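PDB 1Q88: 39 kDa initiator binding protein from Trichomonas vaginalis, which probably recognises the initiator element of core promoters, this chain being its C-terminal part, which probably contacts RNA polymerase II. Local coordinates for residues E41-L46 with D57-K62; F67-Q72 with I111-A116; D144-W149 with K161-I166; Q152-C157 with K168-P173. All blocks are in the same frame, centred on the assembly; numbering follows the deposited sequence.

Contact 1: E41-L46 with D57-K62; sequences EIWFRL and DFLIEK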
loop_
_atom_site.group_PDB
_atom_site.type_symbol
_atom_site.label_atom_id
_atom_site.label_comp_id
_atom_site.label_asym_id
_atom_site.label_seq_id
_atom_site.Cartn_x
_atom_site.Cartn_y
_atom_site.Cartn_z
ATOM N N GLU A 41 -14.088 7.635 9.675
ATOM C CA GLU A 41 -14.997 6.635 10.229
ATOM C C GLU A 41 -14.227 5.484 10.863
ATOM O O GLU A 41 -14.512 5.074 11.988
ATOM C CB GLU A 41 -15.915 6.112 9.114
ATOM C CG GLU A 41 -16.799 4.921 9.461
ATOM C CD GLU A 41 -17.309 4.204 8.207
ATOM O OE1 GLU A 41 -17.991 4.848 7.379
ATOM O OE2 GLU A 41 -17.019 2.996 8.036
ATOM N N ILE A 42 -13.237 4.977 10.143
ATOM C CA ILE A 42 -12.453 3.869 10.639
ATOM C C ILE A 42 -11.524 4.274 11.769
ATOM O O ILE A 42 -11.294 3.496 12.680
ATOM C CB ILE A 42 -11.638 3.218 9.500
ATOM C CG1 ILE A 42 -12.584 2.741 8.401
ATOM C CG2 ILE A 42 -10.854 2.025 10.021
ATOM C CD1 ILE A 42 -11.872 2.069 7.267
ATOM N N TRP A 43 -10.983 5.482 11.726
ATOM C CA TRP A 43 -10.091 5.905 12.801
ATOM C C TRP A 43 -10.867 6.004 14.112
ATOM O O TRP A 43 -10.340 5.699 15.182
ATOM C CB TRP A 43 -9.440 7.245 12.460
ATOM C CG TRP A 43 -8.693 7.864 13.596
ATOM C CD1 TRP A 43 -9.144 8.840 14.432
ATOM C CD2 TRP A 43 -7.356 7.558 14.020
ATOM N NE1 TRP A 43 -8.171 9.166 15.351
ATOM C CE2 TRP A 43 -7.064 8.395 15.119
ATOM C CE3 TRP A 43 -6.377 6.658 13.575
ATOM C CZ2 TRP A 43 -5.833 8.362 15.784
ATOM C CZ3 TRP A 43 -5.148 6.623 14.239
ATOM C CH2 TRP A 43 -4.890 7.473 15.330
ATOM N N PHE A 44 -12.123 6.425 14.025
ATOM C CA PHE A 44 -12.950 6.539 15.215
ATOM C C PHE A 44 -13.344 5.146 15.697
ATOM O O PHE A 44 -13.287 4.845 16.892
ATOM C CB PHE A 44 -14.206 7.353 14.919
ATOM C CG PHE A 44 -15.117 7.493 16.095
ATOM C CD1 PHE A 44 -14.745 8.265 17.192
ATOM C CD2 PHE A 44 -16.334 6.814 16.131
ATOM C CE1 PHE A 44 -15.574 8.358 18.312
ATOM C CE2 PHE A 44 -17.171 6.897 17.242
ATOM C CZ PHE A 44 -16.789 7.671 18.338
ATOM N N ARG A 45 -13.736 4.289 14.763
ATOM C CA ARG A 45 -14.134 2.936 15.116
ATOM C C ARG A 45 -13.012 2.119 15.767
ATOM O O ARG A 45 -13.281 1.118 16.431
ATOM C CB ARG A 45 -14.648 2.207 13.877
ATOM C CG ARG A 45 -15.186 0.820 14.170
ATOM C CD ARG A 45 -16.040 0.323 13.018
ATOM N NE ARG A 45 -16.511 -1.048 13.212
ATOM C CZ ARG A 45 -17.313 -1.442 14.198
ATOM N NH1 ARG A 45 -17.748 -0.573 15.104
ATOM N NH2 ARG A 45 -17.696 -2.712 14.271
ATOM N N LEU A 46 -11.762 2.546 15.590
ATOM C CA LEU A 46 -10.623 1.831 16.157
ATOM C C LEU A 46 -10.061 2.455 17.432
ATOM O O LEU A 46 -9.700 1.737 18.363
ATOM C CB LEU A 46 -9.482 1.740 15.137
ATOM C CG LEU A 46 -9.706 1.096 13.764
ATOM C CD1 LEU A 46 -8.436 1.243 12.925
ATOM C CD2 LEU A 46 -10.072 -0.366 13.922
ATOM N N ASP A 57 1.331 0.194 19.256
ATOM C CA ASP A 57 0.863 -1.162 19.516
ATOM C C ASP A 57 -0.648 -1.251 19.561
ATOM O O ASP A 57 -1.228 -2.249 19.145
ATOM C CB ASP A 57 1.424 -1.663 20.846
ATOM C CG ASP A 57 2.900 -1.971 20.771
ATOM O OD1 ASP A 57 3.525 -2.149 21.841
ATOM O OD2 ASP A 57 3.435 -2.047 19.641
ATOM N N PHE A 58 -1.287 -0.215 20.087
ATOM C CA PHE A 58 -2.733 -0.228 20.187
ATOM C C PHE A 58 -3.368 -0.249 18.799
ATOM O O PHE A 58 -4.236 -1.074 18.516
ATOM C CB PHE A 58 -3.206 0.988 20.984
ATOM C CG PHE A 58 -4.685 1.015 21.224
ATOM C CD1 PHE A 58 -5.539 1.613 20.306
ATOM C CD2 PHE A 58 -5.225 0.447 22.368
ATOM C CE1 PHE A 58 -6.919 1.649 20.526
ATOM C CE2 PHE A 58 -6.602 0.474 22.600
ATOM C CZ PHE A 58 -7.451 1.078 21.675
ATOM N N LEU A 59 -2.910 0.647 17.933
ATOM C CA LEU A 59 -3.428 0.759 16.576
ATOM C C LEU A 59 -3.236 -0.532 15.772
ATOM O O LEU A 59 -4.176 -1.033 15.152
ATOM C CB LEU A 59 -2.722 1.911 15.855
ATOM C CG LEU A 59 -3.518 2.861 14.954
ATOM C CD1 LEU A 59 -2.685 3.133 13.724
ATOM C CD2 LEU A 59 -4.864 2.279 14.570
ATOM N N ILE A 60 -2.009 -1.052 15.784
ATOM C CA ILE A 60 -1.664 -2.270 15.056
ATOM C C ILE A 60 -2.587 -3.417 15.451
ATOM O O ILE A 60 -3.046 -4.176 14.598
ATOM C CB ILE A 60 -0.199 -2.704 15.343
ATOM C CG1 ILE A 60 0.760 -1.547 15.069
ATOM C CG2 ILE A 60 0.186 -3.884 14.469
ATOM C CD1 ILE A 60 0.945 -1.240 13.631
ATOM N N GLU A 61 -2.868 -3.532 16.745
ATOM C CA GLU A 61 -3.716 -4.607 17.232
ATOM C C GLU A 61 -5.172 -4.506 16.799
ATOM O O GLU A 61 -5.780 -5.501 16.391
ATOM C CB GLU A 61 -3.658 -4.678 18.745
ATOM C CG GLU A 61 -4.516 -5.798 19.283
ATOM C CD GLU A 61 -4.250 -6.089 20.733
ATOM O OE1 GLU A 61 -4.811 -7.088 21.239
ATOM O OE2 GLU A 61 -3.487 -5.319 21.365
ATOM N N LYS A 62 -5.728 -3.306 16.916
ATOM C CA LYS A 62 -7.109 -3.059 16.540
ATOM C C LYS A 62 -7.288 -3.156 15.021
ATOM O O LYS A 62 -8.304 -3.662 14.547
ATOM C CB LYS A 62 -7.527 -1.682 17.049
ATOM C CG LYS A 62 -7.772 -1.634 18.545
ATOM C CD LYS A 62 -9.130 -2.234 18.860
ATOM C CE LYS A 62 -9.331 -2.439 20.353
ATOM N NZ LYS A 62 -8.433 -3.508 20.886
#
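Leu46 and Leu59 form the heart of a packed pair of consecutive helices, 29-47 and 56-67, joined through the short strand 53-55. The axes of the two segments pass 10.9 Å apart, their N-to-C directions differing by 105°; the helices meet near the C-terminal end of the first, at Leu46. The side chains of Leu46 and Leu59 run at about a right angle to each other, one methyl of each touching, with CD1 of Leu46 4.1 Å from CD2 of Leu59. The other methyl of Leu46, CD2, rests 3.8 Å from the carbonyl O of Lys62. Trp43 joins from one turn earlier: its CG stands anti to the backbone N (chi1 170°), which swings the six-membered ring across until CZ3 lies 4.2 Å from Leu59 CG. The indole nitrogen serves another purpose, bonding to the carbonyl of Asp51 in the connection between the helices. At the more exposed margin, Leu46 O lies at the edge of the Phe58 ring, near its plane, 3.5 Å from CE1, and CG of Lys62 is 3.9 Å from that same oxygen. Ile42, on the first helix, packs instead on Leu98 and Leu102 of helix 95-104. With no hydrogen bond between the two segments, apolar branches do most of the joining, a nearly perpendicular packing of two consecutive helices in the mainly helical part of the chain.

Contact 2: F67-Q72 with I111-A116; sequences FKQPEQ and IMLKIA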
loop_
_atom_site.group_PDB
_atom_site.type_symbol
_atom_site.label_atom_id
_atom_site.label_comp_id
_atom_site.label_asym_id
_atom_site.label_seq_id
_atom_site.Cartn_x
_atom_site.Cartn_y
_atom_site.Cartn_z
ATOM N N PHE A 67 -9.028 -5.768 9.955
ATOM C CA PHE A 67 -8.660 -5.954 8.545
ATOM C C PHE A 67 -8.283 -7.355 8.094
ATOM O O PHE A 67 -8.357 -7.656 6.906
ATOM C CB PHE A 67 -7.483 -5.046 8.160
ATOM C CG PHE A 67 -7.703 -3.591 8.444
ATOM C CD1 PHE A 67 -8.976 -3.031 8.395
ATOM C CD2 PHE A 67 -6.619 -2.768 8.739
ATOM C CE1 PHE A 67 -9.164 -1.678 8.635
ATOM C CE2 PHE A 67 -6.797 -1.413 8.979
ATOM C CZ PHE A 67 -8.074 -0.866 8.927
ATOM N N LYS A 68 -7.845 -8.200 9.018
ATOM C CA LYS A 68 -7.434 -9.550 8.653
ATOM C C LYS A 68 -8.561 -10.368 8.037
ATOM O O LYS A 68 -9.736 -10.032 8.187
ATOM C CB LYS A 68 -6.908 -10.290 9.872
ATOM C CG LYS A 68 -7.974 -10.853 10.787
ATOM C CD LYS A 68 -7.303 -11.615 11.916
ATOM C CE LYS A 68 -8.239 -12.575 12.623
ATOM N NZ LYS A 68 -8.641 -13.695 11.748
ATOM N N GLN A 69 -8.183 -11.437 7.341
ATOM C CA GLN A 69 -9.134 -12.355 6.716
ATOM C C GLN A 69 -9.568 -13.358 7.784
ATOM O O GLN A 69 -8.878 -13.549 8.782
ATOM C CB GLN A 69 -8.470 -13.117 5.576
ATOM C CG GLN A 69 -7.962 -12.263 4.443
ATOM C CD GLN A 69 -9.038 -11.950 3.438
ATOM O OE1 GLN A 69 -9.637 -10.879 3.465
ATOM N NE2 GLN A 69 -9.302 -12.894 2.542
ATOM N N PRO A 70 -10.704 -14.037 7.575
ATOM C CA PRO A 70 -11.204 -15.015 8.549
ATOM C C PRO A 70 -10.249 -16.160 8.903
ATOM O O PRO A 70 -10.162 -16.548 10.066
ATOM C CB PRO A 70 -12.492 -15.522 7.903
ATOM C CG PRO A 70 -12.935 -14.356 7.066
ATOM C CD PRO A 70 -11.632 -13.916 6.439
ATOM N N GLU A 71 -9.547 -16.701 7.913
ATOM C CA GLU A 71 -8.622 -17.806 8.164
ATOM C C GLU A 71 -7.232 -17.313 8.562
ATOM O O GLU A 71 -6.382 -18.099 8.982
ATOM C CB GLU A 71 -8.473 -18.695 6.923
ATOM C CG GLU A 71 -9.599 -18.619 5.911
ATOM C CD GLU A 71 -9.540 -17.359 5.084
ATOM O OE1 GLU A 71 -8.416 -16.940 4.740
ATOM O OE2 GLU A 71 -10.610 -16.793 4.768
ATOM N N GLN A 72 -7.000 -16.013 8.422
ATOM C CA GLN A 72 -5.706 -15.435 8.746
ATOM C C GLN A 72 -5.517 -15.221 10.243
ATOM O O GLN A 72 -6.343 -14.595 10.896
ATOM C CB GLN A 72 -5.533 -14.108 8.002
ATOM C CG GLN A 72 -4.219 -13.390 8.282
ATOM C CD GLN A 72 -4.150 -12.030 7.608
ATOM O OE1 GLN A 72 -5.170 -11.488 7.180
ATOM N NE2 GLN A 72 -2.949 -11.462 7.529
ATOM N N ILE A 111 -7.994 -5.449 1.904
ATOM C CA ILE A 111 -6.650 -4.890 2.090
ATOM C C ILE A 111 -5.541 -5.935 2.146
ATOM O O ILE A 111 -4.450 -5.724 1.610
ATOM C CB ILE A 111 -6.588 -3.948 3.352
ATOM C CG1 ILE A 111 -5.259 -3.198 3.393
ATOM C CG2 ILE A 111 -6.746 -4.730 4.636
ATOM C CD1 ILE A 111 -5.322 -1.941 4.239
ATOM N N MET A 112 -5.828 -7.076 2.759
ATOM C CA MET A 112 -4.837 -8.139 2.867
ATOM C C MET A 112 -4.593 -8.791 1.481
ATOM O O MET A 112 -3.516 -9.322 1.231
ATOM C CB MET A 112 -5.319 -9.152 3.924
ATOM C CG MET A 112 -4.334 -9.487 5.061
ATOM S SD MET A 112 -3.425 -8.103 5.805
ATOM C CE MET A 112 -4.196 -7.891 7.376
ATOM N N LEU A 113 -5.573 -8.710 0.577
ATOM C CA LEU A 113 -5.430 -9.286 -0.767
ATOM C C LEU A 113 -4.529 -8.432 -1.648
ATOM O O LEU A 113 -3.706 -8.956 -2.402
ATOM C CB LEU A 113 -6.797 -9.449 -1.442
ATOM C CG LEU A 113 -7.735 -10.436 -0.743
ATOM C CD1 LEU A 113 -9.118 -10.434 -1.400
ATOM C CD2 LEU A 113 -7.123 -11.815 -0.790
ATOM N N LYS A 114 -4.685 -7.116 -1.566
ATOM C CA LYS A 114 -3.836 -6.234 -2.355
ATOM C C LYS A 114 -2.427 -6.254 -1.774
ATOM O O LYS A 114 -1.448 -6.186 -2.518
ATOM C CB LYS A 114 -4.375 -4.803 -2.359
ATOM C CG LYS A 114 -5.718 -4.640 -3.052
ATOM C CD LYS A 114 -6.006 -3.170 -3.287
ATOM C CE LYS A 114 -7.392 -2.942 -3.850
ATOM N NZ LYS A 114 -7.458 -1.596 -4.485
ATOM N N ILE A 115 -2.307 -6.349 -0.449
ATOM C CA ILE A 115 -0.977 -6.398 0.156
ATOM C C ILE A 115 -0.245 -7.627 -0.396
ATOM O O ILE A 115 0.878 -7.509 -0.878
ATOM C CB ILE A 115 -1.040 -6.465 1.723
ATOM C CG1 ILE A 115 -1.419 -5.089 2.297
ATOM C CG2 ILE A 115 0.310 -6.903 2.295
ATOM C CD1 ILE A 115 -1.808 -5.102 3.790
ATOM N N ALA A 116 -0.898 -8.790 -0.361
ATOM C CA ALA A 116 -0.306 -10.043 -0.849
ATOM C C ALA A 116 0.112 -10.003 -2.315
ATOM O O ALA A 116 1.180 -10.502 -2.696
ATOM C CB ALA A 116 -1.280 -11.191 -0.646
HETATM O O HOH W 1 -8.888 -7.717 3.988
#
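Met112 CG lies against the Gln72 amide, 3.0 Å from OE1, a short distance of little weight at this resolution, and the methionine crosses the glutamine at about a right angle. The methyl CE turns back along the loop, reaching 3.9 Å from Lys68 CA. Gln69 slides past Met112 in the opposite direction, with CG 4.1 Å from Met112 CB, while Ile111 CG2 sits 3.6 Å from Phe67 CB. Further out, Gln72 OE1 takes the N-H of Gln69 in its carbonyl plane, on a lone pair (165° at the hydrogen), and its NE2 bonds to Asn76, so the amide is gripped at both ends. Lys68 NZ donates to Gln72 O at 2.6 Å and also to Gln69 O, whose opposite face receives Gln72 N. A water hydrogen-bonded to Phe67 O accepts weakly from Met112 N in helix 111-124. The polar groups thus mainly fix the loop to itself, and the methionine packs against an amide whose rotation is already set.

Contact 3: D144-W149 with K161-I166; sequences DSISGW and KTPTGI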
loop_
_atom_site.group_PDB
_atom_site.type_symbol
_atom_site.label_atom_id
_atom_site.label_comp_id
_atom_site.label_asym_id
_atom_site.label_seq_id
_atom_site.Cartn_x
_atom_site.Cartn_y
_atom_site.Cartn_z
ATOM N N ASP A 144 21.969 2.340 -11.094
ATOM C CA ASP A 144 21.562 1.251 -11.976
ATOM C C ASP A 144 20.814 0.149 -11.213
ATOM O O ASP A 144 20.974 -1.042 -11.505
ATOM C CB ASP A 144 22.793 0.660 -12.678
ATOM C CG ASP A 144 22.434 -0.126 -13.932
ATOM O OD1 ASP A 144 21.960 0.494 -14.911
ATOM O OD2 ASP A 144 22.628 -1.364 -13.940
ATOM N N SER A 145 20.000 0.555 -10.237
ATOM C CA SER A 145 19.209 -0.384 -9.436
ATOM C C SER A 145 17.722 -0.235 -9.759
ATOM O O SER A 145 17.353 0.373 -10.766
ATOM C CB SER A 145 19.446 -0.141 -7.937
ATOM O OG SER A 145 18.931 1.114 -7.525
ATOM N N ILE A 146 16.871 -0.799 -8.907
ATOM C CA ILE A 146 15.427 -0.726 -9.105
ATOM C C ILE A 146 14.714 -0.645 -7.766
ATOM O O ILE A 146 14.657 -1.629 -7.035
ATOM C CB ILE A 146 14.906 -1.963 -9.863
ATOM C CG1 ILE A 146 15.408 -1.931 -11.305
ATOM C CG2 ILE A 146 13.380 -2.007 -9.821
ATOM C CD1 ILE A 146 14.974 -3.125 -12.121
ATOM N N SER A 147 14.172 0.526 -7.444
ATOM C CA SER A 147 13.467 0.705 -6.181
ATOM C C SER A 147 12.062 1.246 -6.406
ATOM O O SER A 147 11.779 1.872 -7.427
ATOM C CB SER A 147 14.232 1.663 -5.271
ATOM O OG SER A 147 14.170 2.984 -5.778
ATOM N N GLY A 148 11.181 0.991 -5.446
ATOM C CA GLY A 148 9.816 1.465 -5.547
ATOM C C GLY A 148 9.274 1.845 -4.182
ATOM O O GLY A 148 9.509 1.153 -3.192
ATOM N N TRP A 149 8.547 2.949 -4.117
ATOM C CA TRP A 149 7.979 3.384 -2.854
ATOM C C TRP A 149 6.689 4.167 -3.099
ATOM O O TRP A 149 6.373 4.526 -4.234
ATOM C CB TRP A 149 9.006 4.235 -2.088
ATOM C CG TRP A 149 9.325 5.541 -2.744
ATOM C CD1 TRP A 149 8.703 6.738 -2.531
ATOM C CD2 TRP A 149 10.264 5.760 -3.806
ATOM N NE1 TRP A 149 9.188 7.688 -3.401
ATOM C CE2 TRP A 149 10.147 7.114 -4.193
ATOM C CE3 TRP A 149 11.186 4.942 -4.472
ATOM C CZ2 TRP A 149 10.916 7.670 -5.215
ATOM C CZ3 TRP A 149 11.953 5.496 -5.492
ATOM C CH2 TRP A 149 11.810 6.850 -5.853
ATOM N N LYS A 161 11.331 3.548 -9.575
ATOM C CA LYS A 161 12.559 4.123 -10.106
ATOM C C LYS A 161 13.352 2.988 -10.745
ATOM O O LYS A 161 13.822 2.076 -10.063
ATOM C CB LYS A 161 13.364 4.772 -8.975
ATOM C CG LYS A 161 14.235 5.946 -9.400
ATOM C CD LYS A 161 15.645 5.530 -9.794
ATOM C CE LYS A 161 16.561 5.357 -8.572
ATOM N NZ LYS A 161 16.399 4.051 -7.851
ATOM N N THR A 162 13.462 3.028 -12.067
ATOM C CA THR A 162 14.199 2.006 -12.793
ATOM C C THR A 162 15.316 2.662 -13.592
ATOM O O THR A 162 15.372 3.889 -13.715
ATOM C CB THR A 162 13.283 1.218 -13.762
ATOM O OG1 THR A 162 12.787 2.090 -14.783
ATOM C CG2 THR A 162 12.114 0.615 -13.007
ATOM N N PRO A 163 16.237 1.850 -14.133
ATOM C CA PRO A 163 17.351 2.387 -14.921
ATOM C C PRO A 163 16.830 3.264 -16.065
ATOM O O PRO A 163 17.272 4.404 -16.242
ATOM C CB PRO A 163 18.052 1.126 -15.414
ATOM C CG PRO A 163 17.818 0.158 -14.269
ATOM C CD PRO A 163 16.365 0.389 -13.964
ATOM N N THR A 164 15.876 2.726 -16.823
ATOM C CA THR A 164 15.278 3.438 -17.945
ATOM C C THR A 164 14.661 4.783 -17.526
ATOM O O THR A 164 14.913 5.813 -18.158
ATOM C CB THR A 164 14.210 2.550 -18.647
ATOM O OG1 THR A 164 13.144 3.369 -19.142
ATOM C CG2 THR A 164 13.663 1.510 -17.687
ATOM N N GLY A 165 13.874 4.781 -16.453
ATOM C CA GLY A 165 13.254 6.015 -15.994
ATOM C C GLY A 165 12.211 5.798 -14.910
ATOM O O GLY A 165 12.046 4.681 -14.414
ATOM N N ILE A 166 11.501 6.862 -14.539
ATOM C CA ILE A 166 10.474 6.771 -13.502
ATOM C C ILE A 166 9.114 6.335 -14.039
ATOM O O ILE A 166 8.720 6.725 -15.130
ATOM C CB ILE A 166 10.262 8.123 -12.797
ATOM C CG1 ILE A 166 11.568 8.610 -12.168
ATOM C CG2 ILE A 166 9.193 7.973 -11.722
ATOM C CD1 ILE A 166 11.963 7.853 -10.925
#
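Three successive bends in Lys161, at chi2, chi3 and chi4, fold its chain back toward Ser147, whose OG lies between its own backbone N and carbonyl carbon (chi1 70°). NZ therefore comes within 3.2 Å of Ser147 OG, a weak hydrogen bond. Both side chains stand on one face of an antiparallel beta-sheet, where Ser147 and Lys161 form a hydrogen-bonded pair between strands 147-150 and 157-161. Lys161 N donates to Ser147 O at 2.8 Å, and Ser147 N returns a bond to Lys161 O at 3.1 Å. The same Lys161 carbonyl also receives a CA-H contact from Ile146. Further along, CZ3 of Trp149 meets Lys161 CB at 3.8 Å, the two side chains crossing at a slant. Ser145 OG is committed to Gln142, outside the pair. Beyond the last strand residue the chain turns back toward strand 166-171: Gly165 O accepts both Thr162 N and Thr162 OG1, the hydroxyl lying in the carbonyl plane on a lone pair. In this turn Pro163 packs against the earlier segment 144-149, with its CD 3.7 Å from Ile146 CG1 and only 3.3 Å from Ser145 O.

Contact 4: Q152-C157 with K168-P173; sequences QNEPNC and KIWNKP
Trp170 reaches from its strand onto the turn 154-157, starting with CB 3.8 Å from Asn156 ND2. With CG anti to the carbonyl carbon (chi1 -68°) the indole leans over the turn, and CD1 comes 3.5 Å from Cys157 CB. NE1 points its N-H almost straight (176°) at Glu154 OE1, 3.0 Å away and in the ring plane, with the carboxylate nearly coplanar with the indole. Over one face, Cys157 SG lies 3.7 Å from the centroid of the five-membered ring, a sulfur-aromatic contact. CE2 meets that sulfur at 3.5 Å, and CZ2 at 3.9 Å. Cys157 and Trp170 are a non-hydrogen-bonded antiparallel pair of strands 157-161 and 166-171; next to it, Asn171 N donates to Asn156 O at 2.9 Å. Asn156 ND2 donates to Asn171 O, whose position is less certain, and Asn156 OD1 accepts from Gly25 N. A carboxylate oxygen in the plane and a sulfur over the face limit the rotation of the indole, and the N-H would partly offset the charge of Glu154.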
loop_
_atom_site.group_PDB
_atom_site.type_symbol
_atom_site.label_atom_id
_atom_site.label_comp_id
_atom_site.label_asym_id
_atom_site.label_seq_id
_atom_site.Cartn_x
_atom_site.Cartn_y
_atom_site.Cartn_z
ATOM N N GLN A 152 5.001 9.876 -0.124
ATOM C CA GLN A 152 4.485 10.252 1.183
ATOM C C GLN A 152 3.372 11.298 1.077
ATOM O O GLN A 152 2.489 11.358 1.930
ATOM C CB GLN A 152 5.619 10.771 2.069
ATOM C CG GLN A 152 5.431 10.484 3.563
ATOM C CD GLN A 152 5.707 9.024 3.935
ATOM O OE1 GLN A 152 5.015 8.104 3.480
ATOM N NE2 GLN A 152 6.734 8.812 4.756
ATOM N N ASN A 153 3.404 12.119 0.030
ATOM C CA ASN A 153 2.369 13.134 -0.149
ATOM C C ASN A 153 1.157 12.625 -0.927
ATOM O O ASN A 153 0.060 13.156 -0.783
ATOM C CB ASN A 153 2.942 14.369 -0.838
ATOM C CG ASN A 153 3.917 15.126 0.048
ATOM O OD1 ASN A 153 3.641 15.357 1.231
ATOM N ND2 ASN A 153 5.057 15.526 -0.519
ATOM N N GLU A 154 1.362 11.615 -1.767
ATOM C CA GLU A 154 0.270 11.011 -2.535
ATOM C C GLU A 154 0.331 9.517 -2.228
ATOM O O GLU A 154 0.656 8.716 -3.095
ATOM C CB GLU A 154 0.469 11.254 -4.033
ATOM C CG GLU A 154 -0.563 12.175 -4.637
ATOM C CD GLU A 154 -0.338 12.438 -6.123
ATOM O OE1 GLU A 154 -0.468 11.506 -6.945
ATOM O OE2 GLU A 154 -0.028 13.591 -6.475
ATOM N N PRO A 155 -0.017 9.127 -0.993
ATOM C CA PRO A 155 0.020 7.725 -0.563
ATOM C C PRO A 155 -0.525 6.628 -1.481
ATOM O O PRO A 155 -0.114 5.488 -1.335
ATOM C CB PRO A 155 -0.704 7.751 0.788
ATOM C CG PRO A 155 -0.558 9.164 1.247
ATOM C CD PRO A 155 -0.777 9.935 -0.025
ATOM N N ASN A 156 -1.443 6.928 -2.400
ATOM C CA ASN A 156 -1.953 5.861 -3.267
ATOM C C ASN A 156 -1.131 5.752 -4.538
ATOM O O ASN A 156 -1.416 4.920 -5.400
ATOM C CB ASN A 156 -3.409 6.091 -3.641
ATOM C CG ASN A 156 -3.578 7.232 -4.606
ATOM O OD1 ASN A 156 -3.061 8.323 -4.376
ATOM N ND2 ASN A 156 -4.306 6.996 -5.691
ATOM N N CYS A 157 -0.098 6.578 -4.650
ATOM C CA CYS A 157 0.751 6.549 -5.828
ATOM C C CYS A 157 2.077 5.822 -5.593
ATOM O O CYS A 157 2.880 6.246 -4.758
ATOM C CB CYS A 157 1.022 7.976 -6.312
ATOM S SG CYS A 157 2.019 8.033 -7.825
ATOM N N LYS A 168 4.887 5.712 -12.757
ATOM C CA LYS A 168 3.908 5.939 -11.702
ATOM C C LYS A 168 2.630 5.146 -11.980
ATOM O O LYS A 168 2.146 5.095 -13.111
ATOM C CB LYS A 168 3.602 7.436 -11.562
ATOM C CG LYS A 168 4.660 8.214 -10.783
ATOM C CD LYS A 168 4.334 9.704 -10.701
ATOM C CE LYS A 168 5.376 10.467 -9.881
ATOM N NZ LYS A 168 5.067 11.924 -9.797
ATOM N N ILE A 169 2.110 4.503 -10.943
ATOM C CA ILE A 169 0.893 3.712 -11.058
ATOM C C ILE A 169 0.104 3.952 -9.759
ATOM O O ILE A 169 0.658 3.903 -8.651
ATOM C CB ILE A 169 1.237 2.198 -11.299
ATOM C CG1 ILE A 169 -0.034 1.387 -11.553
ATOM C CG2 ILE A 169 2.012 1.625 -10.118
ATOM C CD1 ILE A 169 -0.698 1.678 -12.858
ATOM N N TRP A 170 -1.187 4.248 -9.910
ATOM C CA TRP A 170 -2.046 4.562 -8.771
ATOM C C TRP A 170 -3.005 3.474 -8.342
ATOM O O TRP A 170 -3.530 2.715 -9.156
ATOM C CB TRP A 170 -2.864 5.829 -9.056
ATOM C CG TRP A 170 -2.062 7.090 -9.139
ATOM C CD1 TRP A 170 -1.919 8.040 -8.167
ATOM C CD2 TRP A 170 -1.311 7.554 -10.267
ATOM N NE1 TRP A 170 -1.130 9.069 -8.621
ATOM C CE2 TRP A 170 -0.742 8.797 -9.908
ATOM C CE3 TRP A 170 -1.062 7.039 -11.551
ATOM C CZ2 TRP A 170 0.061 9.540 -10.789
ATOM C CZ3 TRP A 170 -0.263 7.777 -12.426
ATOM C CH2 TRP A 170 0.288 9.015 -12.038
ATOM N N ASN A 171 -3.227 3.436 -7.035
ATOM C CA ASN A 171 -4.140 2.499 -6.401
ATOM C C ASN A 171 -5.448 3.248 -6.190
ATOM O O ASN A 171 -5.442 4.407 -5.765
ATOM C CB ASN A 171 -3.583 2.073 -5.043
ATOM C CG ASN A 171 -4.553 1.223 -4.253
ATOM O OD1 ASN A 171 -4.891 0.112 -4.663
ATOM N ND2 ASN A 171 -5.012 1.741 -3.109
ATOM N N LYS A 172 -6.565 2.587 -6.478
ATOM C CA LYS A 172 -7.882 3.196 -6.310
ATOM C C LYS A 172 -8.461 2.722 -4.986
ATOM O O LYS A 172 -9.203 1.743 -4.947
ATOM C CB LYS A 172 -8.803 2.777 -7.452
ATOM C CG LYS A 172 -8.202 3.040 -8.817
ATOM C CD LYS A 172 -8.027 4.525 -9.064
ATOM C CE LYS A 172 -9.327 5.155 -9.543
ATOM N NZ LYS A 172 -9.242 6.646 -9.585
ATOM N N PRO A 173 -8.153 3.438 -3.895
ATOM C CA PRO A 173 -8.584 3.162 -2.521
ATOM C C PRO A 173 -10.046 2.763 -2.340
ATOM O O PRO A 173 -10.400 2.151 -1.339
ATOM C CB PRO A 173 -8.285 4.469 -1.788
ATOM C CG PRO A 173 -7.238 5.126 -2.602
ATOM C CD PRO A 173 -7.649 4.819 -4.006
#

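In the fold
From the N terminus, contact 1 closes the short loop between helices 29-47 and 56-67, and contact 2 brings the end of helix 56-67 and the loop after it to helix 111-124, with 38 residues between its segments. These follow in series and adjoin where Ile42 CG2 meets Phe67 CZ at 4.2 Å. Contacts 3 and 4 come after both and cross, their segments alternating along the chain. They tie three neighbouring strands of the five-stranded antiparallel sheet, with centres about 17 Å apart. One link between helices and sheet is a probable hydrogen bond from Lys114 NZ of contact 2 to Asn171 OD1 of contact 4; contacts 1 and 3 lie on opposite sides of the chain's centre.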